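Local coordinates for ricin B lectin (Clostridium thermocellum, PDB 3VSF), which is an exo-beta-1,3-galactanase that joins a family 43 glycoside hydrolase propeller to a CBM13 beta-trefoil and probably hydrolyses O-glycosyl bonds of galactans, at residues I117-V122 against Q288-I293; I56-G61 against S321-L326. One frame throughout, in Å; residues are numbered along the deposited sequence.

Contact 1: residues I117-V122 against Q288-I293; sequences IERPKV and QPTFII
In the five-bladed beta-propeller of family 43, the first strand of each four-stranded blade lies nearest the central axis, and here Arg119 and Lys121 of one such strand reach across to Gln288, Thr290 and Phe291 of another. The two short strand segments run almost parallel, 8° apart, but their axes come no closer than 8.8 Å, so side chains span the gap. Arg119 does so with a chain extended from CG to NE. Its guanidinium presents an edge to Pro289, and NH1 gives a weak hydrogen bond of 3.5 Å to Pro289 O. Gln288 CD also lies near the guanidinium plane, beside NH2, but the amide crosses that plane at 83°: OE1 meets NH2 at a poor angle and NE2 is itself a donor, so no hydrogen bond forms. OE1 is taken instead by Trp310 NE1, and NE2 by Ser251 OG. The stronger partner of Arg119 is Asp186, which takes NE in a salt bridge. The bend of Lys121 at chi2 (-60°) brings CD and CE to Thr290 and Phe291, with CE 3.2 Å from Thr290 O; the bend at chi4 then turns NZ to Gly60 O. Lys121 CD lies 4.0 Å from Phe291 CD1, the two chains running antiparallel as they pass. Thr290 and Phe291 together oppose Met306 on strand 301-309, a classic beta bulge on the innermost strand of a propeller blade.

Contact 2: residues I56-G61 against S321-L326; sequences IHAHGG and SQYVWL
Tyr323 buries the most surface here, followed by His59 and Ser321, and together they fasten the approach to the first propeller blade onto the third strand of the last blade. Residues 58 to 61 form a type II beta turn leading into strand 61-66, closed by a weak bond from Gly61 N to Ala58 O, while Tyr323 stands on strand 322-330. The phenol reaches the backbone just before and within the turn. Its OH donates to Ile56 O at 2.7 Å, the carbonyl lying at the edge of the ring; seen from the carbonyl, the hydroxyl sits well above the peptide plane, 47° out of it. Tyr323 OH in turn accepts from Ala58 N, 2.7 Å away and fairly straight at 159°. One buried hydroxyl thus bridges a backbone donor and an acceptor two residues apart, which should fix the course of the loop. Trp72, meeting the Tyr323 ring edge-to-face, adds a neighbour from strand 69-77.

His59 swings its ring in beside the phenol, CG lying anti to its own carbonyl carbon, and the two side chains cross at about a right angle. Tyr323 OH lies at the edge of the imidazole, near its plane, 2.9 Å from His59 ND1. Ser321 packs through carbon, since its OG is engaged by Val318 O and Ala311 N. Its CB makes a CH-pi contact over the imidazole of His59, 4.0 Å from the ring centroid and only 9° off the normal.

Overall arrangement
Both contacts are buried in the propeller, their centres about 9 Å apart, and both reach the blade that holds strands 288-296 and 322-330. Contact 1 joins that blade to the one starting with strand 116-124; contact 2 brings in the chain leading to the first blade. The turn links them directly: Thr290 OG1 probably bonds Gly61 O (2.8 Å), and Lys121 NZ probably bonds Gly60 O (3.1 Å). Contact 1 spans a wide gap between inner strands with long charged side chains whose main partners lie elsewhere, whereas contact 2 relies on aromatic rings and a hydroxyl bonded to backbone. In sequence, both strands of contact 1 fall between the two segments of contact 2.

Contact 1: residues I117-V122 against Q288-I293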
loop_
_atom_site.group_PDB
_atom_site.type_symbol
_atom_site.label_atom_id
_atom_site.label_comp_id
_atom_site.label_asym_id
_atom_site.label_seq_id
_atom_site.Cartn_x
_atom_site.Cartn_y
_atom_site.Cartn_z
ATOM N N ILE A 117 -1.830 -18.125 -14.816
ATOM C CA ILE A 117 -2.503 -16.833 -14.878
ATOM C C ILE A 117 -2.316 -16.070 -13.575
ATOM O O ILE A 117 -2.604 -16.585 -12.496
ATOM C CB ILE A 117 -4.002 -16.975 -15.188
ATOM C CG1 ILE A 117 -4.208 -17.202 -16.686
ATOM C CG2 ILE A 117 -4.755 -15.731 -14.749
ATOM C CD1 ILE A 117 -5.626 -16.969 -17.148
ATOM N N GLU A 118 -1.825 -14.841 -13.682
ATOM C CA GLU A 118 -1.547 -14.036 -12.503
ATOM C C GLU A 118 -1.841 -12.559 -12.737
ATOM O O GLU A 118 -1.804 -12.078 -13.871
ATOM C CB GLU A 118 -0.099 -14.236 -12.049
ATOM C CG GLU A 118 0.945 -13.942 -13.115
ATOM C CD GLU A 118 2.317 -14.482 -12.750
ATOM O OE1 GLU A 118 3.328 -13.848 -13.121
ATOM O OE2 GLU A 118 2.387 -15.543 -12.095
ATOM N N ARG A 119 -2.137 -11.851 -11.652
ATOM C CA ARG A 119 -2.471 -10.430 -11.709
ATOM C C ARG A 119 -3.653 -10.131 -12.628
ATOM O O ARG A 119 -3.541 -9.316 -13.543
ATOM C CB ARG A 119 -1.250 -9.607 -12.125
ATOM C CG ARG A 119 -0.070 -9.767 -11.189
ATOM C CD ARG A 119 1.040 -8.784 -11.508
ATOM N NE ARG A 119 2.089 -8.829 -10.497
ATOM C CZ ARG A 119 2.013 -8.220 -9.318
ATOM N NH1 ARG A 119 0.932 -7.517 -9.003
ATOM N NH2 ARG A 119 3.014 -8.314 -8.453
ATOM N N PRO A 120 -4.796 -10.790 -12.381
ATOM C CA PRO A 120 -6.010 -10.519 -13.156
ATOM C C PRO A 120 -6.698 -9.244 -12.676
ATOM O O PRO A 120 -6.918 -9.079 -11.477
ATOM C CB PRO A 120 -6.887 -11.733 -12.851
ATOM C CG PRO A 120 -6.480 -12.141 -11.480
ATOM C CD PRO A 120 -5.005 -11.856 -11.385
ATOM N N LYS A 121 -7.026 -8.355 -13.607
ATOM C CA LYS A 121 -7.694 -7.104 -13.266
ATOM C C LYS A 121 -9.001 -6.966 -14.037
ATOM O O LYS A 121 -9.128 -7.465 -15.155
ATOM C CB LYS A 121 -6.780 -5.913 -13.561
ATOM C CG LYS A 121 -5.430 -5.978 -12.866
ATOM C CD LYS A 121 -5.586 -6.025 -11.355
ATOM C CE LYS A 121 -4.236 -6.089 -10.660
ATOM N NZ LYS A 121 -3.471 -7.312 -11.029
ATOM N N VAL A 122 -9.973 -6.287 -13.434
ATOM C CA VAL A 122 -11.271 -6.084 -14.071
ATOM C C VAL A 122 -11.627 -4.605 -14.173
ATOM O O VAL A 122 -11.499 -3.854 -13.205
ATOM C CB VAL A 122 -12.392 -6.828 -13.320
ATOM C CG1 VAL A 122 -13.757 -6.368 -13.807
ATOM C CG2 VAL A 122 -12.237 -8.331 -13.489
ATOM N N GLN A 288 4.132 -6.798 -1.962
ATOM C CA GLN A 288 4.295 -6.279 -3.311
ATOM C C GLN A 288 2.978 -5.667 -3.771
ATOM O O GLN A 288 1.928 -6.302 -3.672
ATOM C CB GLN A 288 4.727 -7.389 -4.268
ATOM C CG GLN A 288 5.097 -6.902 -5.659
ATOM C CD GLN A 288 5.481 -8.033 -6.592
ATOM O OE1 GLN A 288 5.220 -9.202 -6.310
ATOM N NE2 GLN A 288 6.108 -7.690 -7.712
ATOM N N PRO A 289 3.027 -4.422 -4.268
ATOM C CA PRO A 289 1.819 -3.722 -4.716
ATOM C C PRO A 289 1.080 -4.513 -5.787
ATOM O O PRO A 289 1.715 -5.116 -6.652
ATOM C CB PRO A 289 2.366 -2.415 -5.304
ATOM C CG PRO A 289 3.809 -2.687 -5.589
ATOM C CD PRO A 289 4.247 -3.637 -4.520
ATOM N N THR A 290 -0.248 -4.516 -5.724
ATOM C CA THR A 290 -1.043 -5.251 -6.697
ATOM C C THR A 290 -2.125 -4.379 -7.328
ATOM O O THR A 290 -2.438 -4.530 -8.508
ATOM C CB THR A 290 -1.682 -6.515 -6.079
ATOM O OG1 THR A 290 -2.271 -7.312 -7.113
ATOM C CG2 THR A 290 -2.748 -6.139 -5.062
ATOM N N PHE A 291 -2.689 -3.464 -6.545
ATOM C CA PHE A 291 -3.744 -2.591 -7.051
ATOM C C PHE A 291 -4.091 -1.460 -6.086
ATOM O O PHE A 291 -3.945 -1.598 -4.872
ATOM C CB PHE A 291 -4.996 -3.408 -7.374
ATOM C CG PHE A 291 -5.972 -2.689 -8.253
ATOM C CD1 PHE A 291 -5.691 -2.479 -9.593
ATOM C CD2 PHE A 291 -7.172 -2.225 -7.745
ATOM C CE1 PHE A 291 -6.587 -1.818 -10.408
ATOM C CE2 PHE A 291 -8.070 -1.566 -8.556
ATOM C CZ PHE A 291 -7.779 -1.360 -9.890
ATOM N N ILE A 292 -4.557 -0.344 -6.638
ATOM C CA ILE A 292 -4.930 0.821 -5.839
ATOM C C ILE A 292 -6.239 1.435 -6.334
ATOM O O ILE A 292 -6.309 1.943 -7.452
ATOM C CB ILE A 292 -3.830 1.902 -5.875
ATOM C CG1 ILE A 292 -2.515 1.352 -5.319
ATOM C CG2 ILE A 292 -4.265 3.132 -5.094
ATOM C CD1 ILE A 292 -1.359 2.326 -5.403
ATOM N N ILE A 293 -7.273 1.387 -5.498
ATOM C CA ILE A 293 -8.569 1.967 -5.852
ATOM C C ILE A 293 -8.993 3.096 -4.921
ATOM O O ILE A 293 -8.733 3.054 -3.718
ATOM C CB ILE A 293 -9.695 0.910 -5.876
ATOM C CG1 ILE A 293 -9.323 -0.299 -5.015
ATOM C CG2 ILE A 293 -10.011 0.495 -7.304
ATOM C CD1 ILE A 293 -9.280 -0.002 -3.533
#

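Contact 2: residues I56-G61 against S321-L326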
loop_
_atom_site.group_PDB
_atom_site.type_symbol
_atom_site.label_atom_id
_atom_site.label_comp_id
_atom_site.label_asym_id
_atom_site.label_seq_id
_atom_site.Cartn_x
_atom_site.Cartn_y
_atom_site.Cartn_z
ATOM N N ILE A 56 -9.781 -16.293 2.166
ATOM C CA ILE A 56 -9.903 -15.658 0.858
ATOM C C ILE A 56 -8.665 -15.938 0.009
ATOM O O ILE A 56 -7.537 -15.757 0.467
ATOM C CB ILE A 56 -10.102 -14.134 0.988
ATOM C CG1 ILE A 56 -11.402 -13.827 1.735
ATOM C CG2 ILE A 56 -10.102 -13.472 -0.382
ATOM C CD1 ILE A 56 -11.677 -12.347 1.908
ATOM N N HIS A 57 -8.881 -16.385 -1.224
ATOM C CA HIS A 57 -7.781 -16.677 -2.140
ATOM C C HIS A 57 -7.865 -15.840 -3.413
ATOM O O HIS A 57 -8.342 -16.309 -4.447
ATOM C CB HIS A 57 -7.740 -18.170 -2.483
ATOM C CG HIS A 57 -9.074 -18.751 -2.835
ATOM N ND1 HIS A 57 -9.451 -19.023 -4.133
ATOM C CD2 HIS A 57 -10.122 -19.114 -2.056
ATOM C CE1 HIS A 57 -10.672 -19.528 -4.138
ATOM N NE2 HIS A 57 -11.102 -19.592 -2.891
ATOM N N ALA A 58 -7.399 -14.598 -3.330
ATOM C CA ALA A 58 -7.404 -13.692 -4.476
ATOM C C ALA A 58 -6.049 -13.010 -4.633
ATOM O O ALA A 58 -5.948 -11.784 -4.587
ATOM C CB ALA A 58 -8.510 -12.659 -4.331
ATOM N N HIS A 59 -5.011 -13.817 -4.825
ATOM C CA HIS A 59 -3.647 -13.315 -4.913
ATOM C C HIS A 59 -3.413 -12.515 -6.191
ATOM O O HIS A 59 -4.020 -12.793 -7.227
ATOM C CB HIS A 59 -2.659 -14.476 -4.819
ATOM C CG HIS A 59 -2.916 -15.391 -3.663
ATOM N ND1 HIS A 59 -3.637 -15.002 -2.554
ATOM C CD2 HIS A 59 -2.560 -16.679 -3.446
ATOM C CE1 HIS A 59 -3.709 -16.008 -1.702
ATOM N NE2 HIS A 59 -3.063 -17.039 -2.220
ATOM N N GLY A 60 -2.531 -11.524 -6.110
ATOM C CA GLY A 60 -2.253 -10.647 -7.234
ATOM C C GLY A 60 -3.524 -10.022 -7.773
ATOM O O GLY A 60 -3.602 -9.653 -8.943
ATOM N N GLY A 61 -4.522 -9.897 -6.905
ATOM C CA GLY A 61 -5.842 -9.464 -7.322
ATOM C C GLY A 61 -6.002 -7.977 -7.566
ATOM O O GLY A 61 -5.029 -7.225 -7.610
ATOM N N SER A 321 -0.192 -17.303 0.631
ATOM C CA SER A 321 0.182 -15.893 0.632
ATOM C C SER A 321 -0.829 -15.049 1.401
ATOM O O SER A 321 -2.036 -15.264 1.301
ATOM C CB SER A 321 0.317 -15.371 -0.800
ATOM O OG SER A 321 1.374 -16.023 -1.480
ATOM N N GLN A 322 -0.323 -14.086 2.167
ATOM C CA GLN A 322 -1.173 -13.204 2.959
ATOM C C GLN A 322 -1.344 -11.852 2.273
ATOM O O GLN A 322 -0.660 -11.556 1.293
ATOM C CB GLN A 322 -0.590 -13.032 4.361
ATOM C CG GLN A 322 -0.572 -14.320 5.174
ATOM C CD GLN A 322 0.558 -14.365 6.186
ATOM O OE1 GLN A 322 1.553 -13.653 6.056
ATOM N NE2 GLN A 322 0.409 -15.210 7.200
ATOM N N TYR A 323 -2.260 -11.036 2.784
ATOM C CA TYR A 323 -2.551 -9.745 2.169
ATOM C C TYR A 323 -2.164 -8.576 3.070
ATOM O O TYR A 323 -2.161 -8.695 4.296
ATOM C CB TYR A 323 -4.033 -9.649 1.797
ATOM C CG TYR A 323 -4.546 -10.852 1.040
ATOM C CD1 TYR A 323 -4.269 -11.017 -0.311
ATOM C CD2 TYR A 323 -5.307 -11.823 1.677
ATOM C CE1 TYR A 323 -4.736 -12.116 -1.007
ATOM C CE2 TYR A 323 -5.777 -12.925 0.990
ATOM C CZ TYR A 323 -5.489 -13.067 -0.351
ATOM O OH TYR A 323 -5.956 -14.163 -1.037
ATOM N N VAL A 324 -1.836 -7.449 2.449
ATOM C CA VAL A 324 -1.477 -6.241 3.178
ATOM C C VAL A 324 -2.203 -5.032 2.598
ATOM O O VAL A 324 -1.891 -4.580 1.497
ATOM C CB VAL A 324 0.042 -5.985 3.134
ATOM C CG1 VAL A 324 0.368 -4.609 3.695
ATOM C CG2 VAL A 324 0.787 -7.070 3.896
ATOM N N TRP A 325 -3.178 -4.518 3.339
ATOM C CA TRP A 325 -3.924 -3.341 2.903
ATOM C C TRP A 325 -3.566 -2.116 3.736
ATOM O O TRP A 325 -3.564 -2.166 4.967
ATOM C CB TRP A 325 -5.432 -3.600 2.964
ATOM C CG TRP A 325 -5.918 -4.562 1.923
ATOM C CD1 TRP A 325 -5.153 -5.307 1.074
ATOM C CD2 TRP A 325 -7.281 -4.877 1.616
ATOM N NE1 TRP A 325 -5.955 -6.070 0.260
ATOM C CE2 TRP A 325 -7.266 -5.824 0.573
ATOM C CE3 TRP A 325 -8.513 -4.451 2.124
ATOM C CZ2 TRP A 325 -8.434 -6.352 0.027
ATOM C CZ3 TRP A 325 -9.671 -4.977 1.581
ATOM C CH2 TRP A 325 -9.624 -5.917 0.544
ATOM N N LEU A 326 -3.261 -1.019 3.053
ATOM C CA LEU A 326 -2.880 0.219 3.715
ATOM C C LEU A 326 -3.486 1.407 2.982
ATOM O O LEU A 326 -3.792 1.316 1.794
ATOM C CB LEU A 326 -1.357 0.357 3.746
ATOM C CG LEU A 326 -0.572 -0.789 4.385
ATOM C CD1 LEU A 326 0.910 -0.639 4.103
ATOM C CD2 LEU A 326 -0.833 -0.858 5.881
#